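Restriction endonuclease S subunits (Thermoanaerobacter tengcongensis, PDB 3OKG) probably serves as the DNA-binding specificity subunit of a type I restriction-modification methyltransferase, in which S and M polypeptides combine. Local coordinates at residues A[20-23]-A[24-28]; A[27-30]-A[31-35]; A[132-135]-A[136-140]; A[177-180]-A[181-185]; A[396-399]-A[400-403]. All coordinates share one frame; numbering follows the deposited sequence.

Contact 1: A[20-23]-A[24-28]; sequences YKLP and PGWRW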
# COMPACT_ATOMS: atom_id res chain seq x y z
N TYR A 20 -17.10 -6.33 -28.02
CA TYR A 20 -15.80 -6.18 -28.66
C TYR A 20 -15.50 -7.48 -29.39
O TYR A 20 -16.17 -8.48 -29.16
CB TYR A 20 -14.68 -5.82 -27.67
CG TYR A 20 -14.48 -6.80 -26.54
CD1 TYR A 20 -13.75 -7.96 -26.72
CD2 TYR A 20 -15.03 -6.55 -25.27
CE1 TYR A 20 -13.58 -8.87 -25.66
CE2 TYR A 20 -14.86 -7.43 -24.23
CZ TYR A 20 -14.13 -8.60 -24.43
OH TYR A 20 -13.98 -9.48 -23.39
N LYS A 21 -14.52 -7.44 -30.28
CA LYS A 21 -14.27 -8.53 -31.20
C LYS A 21 -13.50 -9.67 -30.52
O LYS A 21 -12.46 -9.45 -29.91
CB LYS A 21 -13.47 -8.03 -32.40
CG LYS A 21 -13.26 -9.06 -33.49
CD LYS A 21 -12.30 -8.52 -34.55
CE LYS A 21 -12.53 -9.17 -35.90
NZ LYS A 21 -12.86 -10.61 -35.77
N LEU A 22 -14.00 -10.89 -30.64
CA LEU A 22 -13.42 -12.05 -29.96
C LEU A 22 -12.66 -12.88 -30.96
O LEU A 22 -12.93 -12.77 -32.17
CB LEU A 22 -14.54 -12.93 -29.39
CG LEU A 22 -15.46 -12.24 -28.40
CD1 LEU A 22 -16.53 -13.20 -27.92
CD2 LEU A 22 -14.66 -11.69 -27.24
N PRO A 23 -11.71 -13.69 -30.48
CA PRO A 23 -10.99 -14.60 -31.38
C PRO A 23 -11.95 -15.53 -32.10
O PRO A 23 -13.07 -15.75 -31.62
CB PRO A 23 -10.09 -15.40 -30.44
CG PRO A 23 -9.84 -14.46 -29.28
CD PRO A 23 -11.16 -13.74 -29.10
N PRO A 24 -11.53 -16.06 -33.25
CA PRO A 24 -12.31 -17.04 -34.02
C PRO A 24 -12.78 -18.17 -33.11
O PRO A 24 -12.00 -18.70 -32.32
CB PRO A 24 -11.27 -17.59 -35.00
CG PRO A 24 -10.28 -16.51 -35.16
CD PRO A 24 -10.20 -15.82 -33.83
N GLY A 25 -14.04 -18.55 -33.23
CA GLY A 25 -14.55 -19.69 -32.48
C GLY A 25 -15.17 -19.33 -31.14
O GLY A 25 -15.94 -20.11 -30.59
N TRP A 26 -14.83 -18.17 -30.59
CA TRP A 26 -15.51 -17.70 -29.38
C TRP A 26 -16.87 -17.13 -29.76
O TRP A 26 -17.10 -16.76 -30.90
CB TRP A 26 -14.71 -16.60 -28.72
CG TRP A 26 -13.37 -16.94 -28.18
CD1 TRP A 26 -12.48 -17.87 -28.65
CD2 TRP A 26 -12.74 -16.27 -27.10
NE1 TRP A 26 -11.34 -17.83 -27.89
CE2 TRP A 26 -11.47 -16.85 -26.94
CE3 TRP A 26 -13.14 -15.24 -26.22
CZ2 TRP A 26 -10.59 -16.44 -25.93
CZ3 TRP A 26 -12.25 -14.83 -25.24
CH2 TRP A 26 -10.99 -15.43 -25.10
N ARG A 27 -17.79 -17.05 -28.80
CA ARG A 27 -19.07 -16.40 -29.05
C ARG A 27 -19.55 -15.56 -27.86
O ARG A 27 -19.14 -15.79 -26.71
CB ARG A 27 -20.14 -17.45 -29.40
CG ARG A 27 -20.15 -18.62 -28.43
CD ARG A 27 -20.88 -19.84 -28.96
NE ARG A 27 -22.29 -19.58 -28.88
CZ ARG A 27 -23.13 -20.18 -28.04
NH1 ARG A 27 -22.71 -21.14 -27.22
NH2 ARG A 27 -24.40 -19.81 -28.05
N TRP A 28 -20.42 -14.60 -28.14
CA TRP A 28 -21.03 -13.78 -27.09
C TRP A 28 -22.37 -14.36 -26.66
O TRP A 28 -23.22 -14.63 -27.51
CB TRP A 28 -21.27 -12.35 -27.59
CG TRP A 28 -20.06 -11.50 -27.60
CD1 TRP A 28 -19.34 -11.10 -28.70
CD2 TRP A 28 -19.41 -10.92 -26.46
NE1 TRP A 28 -18.28 -10.31 -28.31
CE2 TRP A 28 -18.30 -10.19 -26.94
CE3 TRP A 28 -19.64 -10.97 -25.07
CZ2 TRP A 28 -17.43 -9.51 -26.08
CZ3 TRP A 28 -18.78 -10.28 -24.22
CH2 TRP A 28 -17.69 -9.55 -24.74
O HOH W 1 -15.62 -14.95 -32.74
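The indole N-H of W28 is spent on the backbone of Y20: NE1 donates to Y20 O over 2.9 Å, with the oxygen close to the indole plane and the donor nearly in line with the carbonyl. Its six-membered edge drives into the face of the Y20 phenol in a T-shaped pair, planes at 84°, with CZ2 over the phenol centre, while L22 CD1 lies 3.5 Å from the centroid of the five-membered ring as a CH-pi contact. The phenol OH of Y20 bonds to F408 O. A second acceptor, P23 O, closes a type II turn by taking W26 N at 3.2 Å, and a water lies within bonding distance of both P23 O and W26 O. At the turn's first residue, P23 CD sits over the six-membered ring of W26, 3.7 Å from its centroid. At phi 93°, G25 takes a backbone shape that any side chain would crowd. A leucine in place of W28 would probably leave Y20 O without its indole donor and the phenol face without its edge partner. Polar backbone atoms and aromatic faces are thus likely to help hold this surface segment folded back before strand 27-30.

Contact 2: A[27-30]-A[31-35]; sequences RWVR and LGEVC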
# COMPACT_ATOMS: atom_id res chain seq x y z
N ARG A 27 -17.79 -17.05 -28.80
CA ARG A 27 -19.07 -16.40 -29.05
C ARG A 27 -19.55 -15.56 -27.86
O ARG A 27 -19.14 -15.79 -26.71
CB ARG A 27 -20.14 -17.45 -29.40
CG ARG A 27 -20.15 -18.62 -28.43
CD ARG A 27 -20.88 -19.84 -28.96
NE ARG A 27 -22.29 -19.58 -28.88
CZ ARG A 27 -23.13 -20.18 -28.04
NH1 ARG A 27 -22.71 -21.14 -27.22
NH2 ARG A 27 -24.40 -19.81 -28.05
N TRP A 28 -20.42 -14.60 -28.14
CA TRP A 28 -21.03 -13.78 -27.09
C TRP A 28 -22.37 -14.36 -26.66
O TRP A 28 -23.22 -14.63 -27.51
CB TRP A 28 -21.27 -12.35 -27.59
CG TRP A 28 -20.06 -11.50 -27.60
CD1 TRP A 28 -19.34 -11.10 -28.70
CD2 TRP A 28 -19.41 -10.92 -26.46
NE1 TRP A 28 -18.28 -10.31 -28.31
CE2 TRP A 28 -18.30 -10.19 -26.94
CE3 TRP A 28 -19.64 -10.97 -25.07
CZ2 TRP A 28 -17.43 -9.51 -26.08
CZ3 TRP A 28 -18.78 -10.28 -24.22
CH2 TRP A 28 -17.69 -9.55 -24.74
N VAL A 29 -22.56 -14.55 -25.35
CA VAL A 29 -23.84 -15.00 -24.81
C VAL A 29 -24.19 -14.25 -23.53
O VAL A 29 -23.32 -13.63 -22.92
CB VAL A 29 -23.77 -16.49 -24.45
CG1 VAL A 29 -23.48 -17.28 -25.68
CG2 VAL A 29 -22.70 -16.75 -23.33
N ARG A 30 -25.46 -14.29 -23.11
CA ARG A 30 -25.78 -13.83 -21.76
C ARG A 30 -25.31 -14.92 -20.80
O ARG A 30 -25.38 -16.10 -21.12
CB ARG A 30 -27.29 -13.58 -21.61
CG ARG A 30 -27.82 -12.30 -22.35
CD ARG A 30 -29.37 -12.18 -22.26
NE ARG A 30 -29.98 -13.45 -22.66
CZ ARG A 30 -30.11 -13.86 -23.92
NH1 ARG A 30 -29.71 -13.09 -24.93
NH2 ARG A 30 -30.64 -15.05 -24.16
N LEU A 31 -24.84 -14.52 -19.62
CA LEU A 31 -24.34 -15.48 -18.64
C LEU A 31 -25.39 -16.58 -18.43
O LEU A 31 -25.07 -17.77 -18.41
CB LEU A 31 -24.08 -14.75 -17.33
CG LEU A 31 -23.61 -15.57 -16.13
CD1 LEU A 31 -22.35 -16.33 -16.50
CD2 LEU A 31 -23.37 -14.58 -14.96
N GLY A 32 -26.64 -16.17 -18.27
CA GLY A 32 -27.73 -17.10 -17.99
C GLY A 32 -27.86 -18.23 -19.00
O GLY A 32 -28.34 -19.32 -18.69
N GLU A 33 -27.42 -17.99 -20.23
CA GLU A 33 -27.54 -18.98 -21.28
C GLU A 33 -26.65 -20.19 -21.02
O GLU A 33 -26.89 -21.26 -21.55
CB GLU A 33 -27.15 -18.38 -22.65
CG GLU A 33 -28.08 -17.28 -23.17
CD GLU A 33 -27.71 -16.90 -24.61
OE1 GLU A 33 -27.98 -17.69 -25.52
OE2 GLU A 33 -27.08 -15.85 -24.81
N VAL A 34 -25.60 -20.01 -20.23
CA VAL A 34 -24.73 -21.14 -19.89
C VAL A 34 -24.85 -21.51 -18.40
O VAL A 34 -23.98 -22.15 -17.84
CB VAL A 34 -23.26 -20.88 -20.32
CG1 VAL A 34 -23.20 -20.60 -21.81
CG2 VAL A 34 -22.67 -19.70 -19.54
N CYS A 35 -25.98 -21.16 -17.78
CA CYS A 35 -26.26 -21.54 -16.40
C CYS A 35 -27.42 -22.53 -16.31
O CYS A 35 -28.23 -22.64 -17.23
CB CYS A 35 -26.63 -20.30 -15.57
SG CYS A 35 -25.24 -19.17 -15.31
O HOH W 2 -26.53 -19.49 -26.76
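E33 holds its CG beside its own backbone N (chi1 -66°) and runs extended beyond it, a shape that carries the carboxylate back to the end of the strand it follows; R30, bent at chi3 (-50°), folds its guanidinium over the same carboxylate. Two hydrogen bonds then close a reciprocal pair. R30 N donates to E33 OE2 at 2.8 Å, meeting the oxygen on its anti side, and E33 N returns to R30 O at 2.9 Å from well above the carbonyl plane. The second of these is the i to i+3 bond of the 3-10 turn 31-33, while the first gives the last N-H of the strand to a side chain. The two charged groups are stacked, their planes only 6° apart. NH2 of R30 is 3.7 Å from OE2 of E33, a long salt bridge in which no N-H points at the oxygen, so the attraction probably rests on charge alone. The other carboxylate oxygen, OE1, accepts from a water at 2.6 Å, and that water also takes a weak bond from R27 NH2. OE2 additionally lies against V29, 3.4 Å from its CB, while V29 CG2 and V34 CG1 meet loosely on the apolar side. Strand 27-30 pairs antiparallel with strand 168-171, V29 bonding to I169 through the backbone. Beyond it the 3-10 turn directs L31 onto L133 and C137 of helix 130-137 and onto I121 of strand 118-121, while V34 packs against F127 and A128.

Contact 3: A[132-135]-A[136-140]; sequences FLFH and LCRSD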
# COMPACT_ATOMS: atom_id res chain seq x y z
N PHE A 132 -13.89 -21.01 -15.20
CA PHE A 132 -13.91 -19.94 -16.20
C PHE A 132 -14.98 -18.92 -15.82
O PHE A 132 -14.74 -17.71 -15.81
CB PHE A 132 -14.12 -20.49 -17.62
CG PHE A 132 -14.00 -19.43 -18.70
CD1 PHE A 132 -12.75 -19.02 -19.13
CD2 PHE A 132 -15.13 -18.85 -19.24
CE1 PHE A 132 -12.63 -18.04 -20.11
CE2 PHE A 132 -15.03 -17.86 -20.22
CZ PHE A 132 -13.78 -17.46 -20.66
N LEU A 133 -16.19 -19.39 -15.49
CA LEU A 133 -17.22 -18.46 -14.99
C LEU A 133 -16.78 -17.66 -13.76
O LEU A 133 -17.08 -16.46 -13.62
CB LEU A 133 -18.56 -19.19 -14.72
CG LEU A 133 -19.19 -19.89 -15.94
CD1 LEU A 133 -20.58 -20.38 -15.57
CD2 LEU A 133 -19.30 -18.91 -17.14
N PHE A 134 -16.11 -18.33 -12.83
CA PHE A 134 -15.64 -17.65 -11.62
C PHE A 134 -14.77 -16.46 -12.01
O PHE A 134 -15.02 -15.33 -11.60
CB PHE A 134 -14.79 -18.64 -10.79
CG PHE A 134 -13.98 -17.97 -9.71
CD1 PHE A 134 -14.59 -17.15 -8.76
CD2 PHE A 134 -12.61 -18.18 -9.63
CE1 PHE A 134 -13.84 -16.55 -7.72
CE2 PHE A 134 -11.85 -17.56 -8.59
CZ PHE A 134 -12.50 -16.73 -7.66
N HIS A 135 -13.74 -16.71 -12.81
CA HIS A 135 -12.82 -15.62 -13.16
C HIS A 135 -13.47 -14.53 -13.99
O HIS A 135 -13.26 -13.35 -13.79
CB HIS A 135 -11.58 -16.17 -13.86
CG HIS A 135 -10.66 -16.88 -12.93
ND1 HIS A 135 -9.95 -16.22 -11.95
CD2 HIS A 135 -10.31 -18.19 -12.84
CE1 HIS A 135 -9.22 -17.10 -11.28
NE2 HIS A 135 -9.42 -18.30 -11.80
N LEU A 136 -14.32 -14.96 -14.92
CA LEU A 136 -15.11 -14.05 -15.72
C LEU A 136 -15.98 -13.14 -14.85
O LEU A 136 -16.01 -11.93 -15.04
CB LEU A 136 -15.99 -14.82 -16.71
CG LEU A 136 -16.55 -14.02 -17.89
CD1 LEU A 136 -15.46 -13.21 -18.56
CD2 LEU A 136 -17.23 -14.95 -18.89
N CYS A 137 -16.69 -13.73 -13.89
CA CYS A 137 -17.55 -12.96 -13.01
C CYS A 137 -16.82 -11.98 -12.11
O CYS A 137 -17.43 -11.03 -11.60
CB CYS A 137 -18.45 -13.87 -12.17
SG CYS A 137 -19.71 -14.61 -13.21
N ARG A 138 -15.54 -12.21 -11.87
CA ARG A 138 -14.76 -11.24 -11.09
C ARG A 138 -14.32 -10.02 -11.90
O ARG A 138 -13.75 -9.07 -11.32
CB ARG A 138 -13.55 -11.93 -10.47
CG ARG A 138 -14.01 -12.85 -9.35
CD ARG A 138 -12.91 -13.31 -8.47
NE ARG A 138 -12.06 -12.24 -7.96
CZ ARG A 138 -12.23 -11.60 -6.81
NH1 ARG A 138 -13.26 -11.87 -6.02
NH2 ARG A 138 -11.35 -10.68 -6.46
N SER A 139 -14.55 -10.03 -13.20
CA SER A 139 -14.08 -8.91 -14.01
C SER A 139 -14.97 -7.69 -13.85
O SER A 139 -16.19 -7.81 -13.73
CB SER A 139 -14.03 -9.26 -15.49
OG SER A 139 -13.78 -8.06 -16.22
N ASP A 140 -14.36 -6.51 -13.89
CA ASP A 140 -15.10 -5.24 -14.02
C ASP A 140 -16.03 -5.24 -15.25
O ASP A 140 -17.05 -4.57 -15.26
CB ASP A 140 -14.12 -4.05 -14.17
CG ASP A 140 -13.35 -3.74 -12.90
OD1 ASP A 140 -13.63 -4.32 -11.82
OD2 ASP A 140 -12.44 -2.88 -12.98
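L136 N and F132 O form the straightest bond of this turn of helix 130-137, at 2.9 Å and 165°, and C137 N to L133 O follows at 2.8 Å, the i to i+4 pattern of an alpha-helix. The polar ends of R138 and H135 find partners on neighbouring helices: R138 NE makes a salt bridge to E400 and H135 NE2 bonds to E185, joining this helix to helices 392-407 and 174-216. R138 N bonds to F134 O at 3.2 Å and weakly to H135 O. S139 then takes the N-cap position before helix 140-143, its OG accepting from F141 N, so one helix gives way to the next within a few residues, inside the DNA specificity domain. Packing lies outside this polar frame. F134 and R138 run side by side in the same direction, the ring and guanidinium planes 42° apart, and the aliphatic CD of R138 is 3.5 Å from F134 CE1. With its CG anti to the backbone N (chi1 166°), F134 is swung along the helix toward that arginine. The same ring also lies over H135, its CD2 above the imidazole centre. On the other flank, F132 touches L136 obliquely, CE2 to CD2 at 3.9 Å.

Contact 4: A[177-180]-A[181-185]; sequences QRRI and VAKVE. With SO4 (sulfate ion), chain E.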
# COMPACT_ATOMS: atom_id res chain seq x y z
N GLN A 177 -11.21 -22.36 -22.49
CA GLN A 177 -11.56 -21.87 -21.15
C GLN A 177 -10.63 -22.45 -20.11
O GLN A 177 -10.17 -21.73 -19.21
CB GLN A 177 -13.03 -22.19 -20.78
CG GLN A 177 -14.10 -21.54 -21.69
CD GLN A 177 -15.50 -21.95 -21.30
OE1 GLN A 177 -15.77 -22.19 -20.12
NE2 GLN A 177 -16.37 -22.09 -22.27
N ARG A 178 -10.37 -23.75 -20.18
CA ARG A 178 -9.50 -24.37 -19.18
C ARG A 178 -8.07 -23.82 -19.30
O ARG A 178 -7.37 -23.62 -18.29
CB ARG A 178 -9.51 -25.90 -19.32
CG ARG A 178 -10.91 -26.49 -19.02
CD ARG A 178 -10.86 -28.01 -18.90
NE ARG A 178 -10.47 -28.62 -20.15
CZ ARG A 178 -11.31 -28.92 -21.13
NH1 ARG A 178 -12.61 -28.67 -21.01
NH2 ARG A 178 -10.83 -29.49 -22.23
N ARG A 179 -7.64 -23.57 -20.52
CA ARG A 179 -6.30 -23.03 -20.71
C ARG A 179 -6.19 -21.63 -20.11
O ARG A 179 -5.23 -21.29 -19.41
CB ARG A 179 -5.99 -22.95 -22.20
CG ARG A 179 -4.57 -22.50 -22.46
CD ARG A 179 -4.35 -22.18 -23.93
NE ARG A 179 -3.16 -21.36 -24.08
CZ ARG A 179 -3.18 -20.05 -24.26
NH1 ARG A 179 -4.35 -19.41 -24.35
NH2 ARG A 179 -2.05 -19.38 -24.37
N ILE A 180 -7.18 -20.80 -20.41
CA ILE A 180 -7.21 -19.45 -19.83
C ILE A 180 -7.24 -19.46 -18.31
O ILE A 180 -6.59 -18.66 -17.67
CB ILE A 180 -8.41 -18.65 -20.38
CG1 ILE A 180 -8.20 -18.38 -21.88
CG2 ILE A 180 -8.61 -17.32 -19.57
CD1 ILE A 180 -9.41 -17.85 -22.62
N VAL A 181 -8.04 -20.34 -17.71
CA VAL A 181 -8.06 -20.44 -16.25
C VAL A 181 -6.67 -20.72 -15.67
O VAL A 181 -6.24 -20.12 -14.65
CB VAL A 181 -9.02 -21.59 -15.80
CG1 VAL A 181 -8.78 -21.93 -14.33
CG2 VAL A 181 -10.48 -21.21 -16.07
N ALA A 182 -5.96 -21.63 -16.32
CA ALA A 182 -4.62 -21.98 -15.85
C ALA A 182 -3.66 -20.79 -15.94
O ALA A 182 -2.87 -20.55 -15.03
CB ALA A 182 -4.06 -23.21 -16.62
N LYS A 183 -3.76 -20.04 -17.04
CA LYS A 183 -2.86 -18.90 -17.25
C LYS A 183 -3.16 -17.78 -16.27
O LYS A 183 -2.25 -17.17 -15.72
CB LYS A 183 -2.99 -18.34 -18.67
CG LYS A 183 -2.63 -19.32 -19.78
CD LYS A 183 -1.12 -19.53 -19.86
CE LYS A 183 -0.72 -20.22 -21.18
NZ LYS A 183 0.76 -20.13 -21.43
N VAL A 184 -4.45 -17.52 -16.05
CA VAL A 184 -4.83 -16.48 -15.09
C VAL A 184 -4.34 -16.80 -13.69
O VAL A 184 -3.74 -15.96 -13.00
CB VAL A 184 -6.37 -16.31 -15.07
CG1 VAL A 184 -6.81 -15.58 -13.80
CG2 VAL A 184 -6.85 -15.62 -16.36
N GLU A 185 -4.57 -18.04 -13.25
CA GLU A 185 -4.13 -18.43 -11.92
C GLU A 185 -2.59 -18.41 -11.76
O GLU A 185 -2.09 -18.00 -10.72
CB GLU A 185 -4.79 -19.78 -11.50
CG GLU A 185 -6.35 -19.56 -11.42
CD GLU A 185 -7.18 -20.81 -11.07
OE1 GLU A 185 -6.61 -21.91 -11.00
OE2 GLU A 185 -8.43 -20.69 -10.88
S SO4 E . -7.61 -31.06 -21.93
O1 SO4 E . -8.23 -32.39 -21.89
O2 SO4 E . -6.27 -31.17 -22.51
O3 SO4 E . -8.43 -30.19 -22.78
O4 SO4 E . -7.48 -30.48 -20.59
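I180 and V184, one turn apart in the predicted coiled-coil part of helix 174-216, form the packed side: their CG2 methyls meet at 4.0 Å and V184 N bonds to I180 O at 2.9 Å. V181 bonds to Q177 O through its N, and its CG2 rests 3.2 Å from that oxygen. The other side carries charge and is looser. R179 reaches out as an extended chain, CG anti to the backbone N (chi1 -176°), and crosses K183 obliquely; K183 CE lies 3.6 Å from R179 NH2, while its NZ keeps 4.1 Å from the same nitrogen. That like-charge approach is probably eased by the salt bridges R179 NH1 makes to E176 and to the carboxylate of L412. With an alanine at R179, E176 and the chain terminus would probably lose a positive partner, and K183 would be freer to turn. One residue earlier, R178 NH2 donates to sulfate O3 at 2.6 Å, in the guanidinium plane; the ion is probably from the crystallisation liquor, and NH1 is paired with E129. The apolar side is covered by neighbouring helices: V181 meets F132 of helix 130-137, and V184 meets I403, L404 and A407 of helix 392-407.

Contact 5: A[396-399]-A[400-403]; sequences LKRL and EQAI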
# COMPACT_ATOMS: atom_id res chain seq x y z
N LEU A 396 -3.78 -6.49 -5.23
CA LEU A 396 -4.28 -7.73 -5.74
C LEU A 396 -5.51 -7.50 -6.63
O LEU A 396 -5.59 -8.07 -7.69
CB LEU A 396 -4.54 -8.74 -4.61
CG LEU A 396 -3.36 -9.09 -3.68
CD1 LEU A 396 -3.71 -10.31 -2.84
CD2 LEU A 396 -2.07 -9.36 -4.48
N LYS A 397 -6.46 -6.66 -6.21
CA LYS A 397 -7.70 -6.55 -6.98
C LYS A 397 -7.47 -5.90 -8.35
O LYS A 397 -8.03 -6.32 -9.36
CB LYS A 397 -8.77 -5.82 -6.17
CG LYS A 397 -9.53 -6.73 -5.20
CD LYS A 397 -10.49 -5.87 -4.35
CE LYS A 397 -11.46 -6.72 -3.54
NZ LYS A 397 -12.42 -5.86 -2.82
N ARG A 398 -6.65 -4.86 -8.39
CA ARG A 398 -6.43 -4.14 -9.65
C ARG A 398 -5.47 -4.86 -10.61
O ARG A 398 -5.60 -4.77 -11.85
CB ARG A 398 -5.96 -2.72 -9.38
CG ARG A 398 -7.00 -1.89 -8.58
CD ARG A 398 -8.43 -1.94 -9.18
NE ARG A 398 -8.44 -1.64 -10.61
CZ ARG A 398 -9.47 -1.88 -11.42
NH1 ARG A 398 -10.60 -2.38 -10.94
NH2 ARG A 398 -9.38 -1.58 -12.71
N LEU A 399 -4.48 -5.55 -10.06
CA LEU A 399 -3.64 -6.39 -10.91
C LEU A 399 -4.44 -7.56 -11.43
O LEU A 399 -4.25 -7.98 -12.57
CB LEU A 399 -2.42 -6.93 -10.14
CG LEU A 399 -1.41 -5.93 -9.57
CD1 LEU A 399 -0.09 -6.67 -9.20
CD2 LEU A 399 -1.13 -4.79 -10.48
N GLU A 400 -5.31 -8.12 -10.59
CA GLU A 400 -6.22 -9.16 -11.07
C GLU A 400 -6.97 -8.65 -12.31
O GLU A 400 -7.08 -9.36 -13.32
CB GLU A 400 -7.24 -9.56 -9.99
CG GLU A 400 -8.31 -10.55 -10.51
CD GLU A 400 -9.33 -10.93 -9.42
OE1 GLU A 400 -9.58 -10.10 -8.50
OE2 GLU A 400 -9.88 -12.05 -9.48
N GLN A 401 -7.53 -7.44 -12.22
CA GLN A 401 -8.30 -6.89 -13.33
C GLN A 401 -7.46 -6.75 -14.60
O GLN A 401 -7.94 -7.04 -15.69
CB GLN A 401 -8.88 -5.52 -12.93
CG GLN A 401 -9.81 -4.99 -13.98
CD GLN A 401 -10.97 -5.93 -14.25
OE1 GLN A 401 -11.61 -6.41 -13.32
NE2 GLN A 401 -11.25 -6.17 -15.53
N ALA A 402 -6.21 -6.32 -14.47
CA ALA A 402 -5.38 -6.19 -15.66
C ALA A 402 -5.13 -7.56 -16.31
O ALA A 402 -5.16 -7.70 -17.53
CB ALA A 402 -4.06 -5.49 -15.32
N ILE A 403 -4.97 -8.59 -15.50
CA ILE A 403 -4.87 -9.97 -16.03
C ILE A 403 -6.16 -10.44 -16.74
O ILE A 403 -6.13 -11.00 -17.84
CB ILE A 403 -4.46 -10.96 -14.90
CG1 ILE A 403 -3.04 -10.63 -14.40
CG2 ILE A 403 -4.52 -12.40 -15.38
CD1 ILE A 403 -2.68 -11.31 -13.07
O HOH W 3 -10.40 -7.60 -8.98
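R398 and Q401 supply the side-chain packing of this helical turn. They lie side by side, pointing the same way, with the guanidinium laid over the aliphatic part of the glutamine: Q401 CB is 3.8 Å above the guanidinium plane, toward its rim, and CG is 3.7 Å from NH2 of R398. Bends at chi2 and chi3 (-50° and -51°) fold the arginine round to this position, and the guanidinium and amide planes end 21° apart. Backbone hydrogen bonds form a second class. E400 N to L396 O, at 2.9 Å, starts a series of i to i+4 links that goes on through Q401 to K397, A402 to R398 and I403 to L399, the regular pattern of an alpha-helix. Water makes a third: one molecule donates to K397 O and to OE1 of E400, the partner of R138, both at 2.7 Å, so this carbonyl has a second partner besides Q401 N. Charges and amides are the last class, and they reach beyond the turn. R398 NH1 makes a salt bridge to D140. Q401 accepts from D140 N through OE1, and its NE2 bonds to D405 and to S139; the amide is thereby probably fixed in rotation. K397 NZ is paired with E393 and bonded to L99 O. R398 and Q401 thus hold D140 and S139, whereas the apolar side chains turn to helix 174-216: L396 meets R192 and R195, L399 meets V191 and I403 meets L187, consistent with the predicted coiled coil.

How the contacts relate
Along the chain the contacts run 1 to 5. Contacts 1 and 2 share R27 and W28 on strand 27-30, their centres about 13 Å apart. Contact 3, on helix 130-137, is central to the set: its centre lies about 13 Å from contact 2 and 12 Å from both contacts 4 and 5, and it touches all three. Contact 4 on helix 174-216 also meets contact 1, through I180 and W26, and touches contact 5. Contact 5, far along the sequence on helix 392-407, thus returns to the first specificity domain. The segments of contacts 4 and 5 lie in predicted coiled coils, consistent with a shared connection between the protein's two DNA specificity regions.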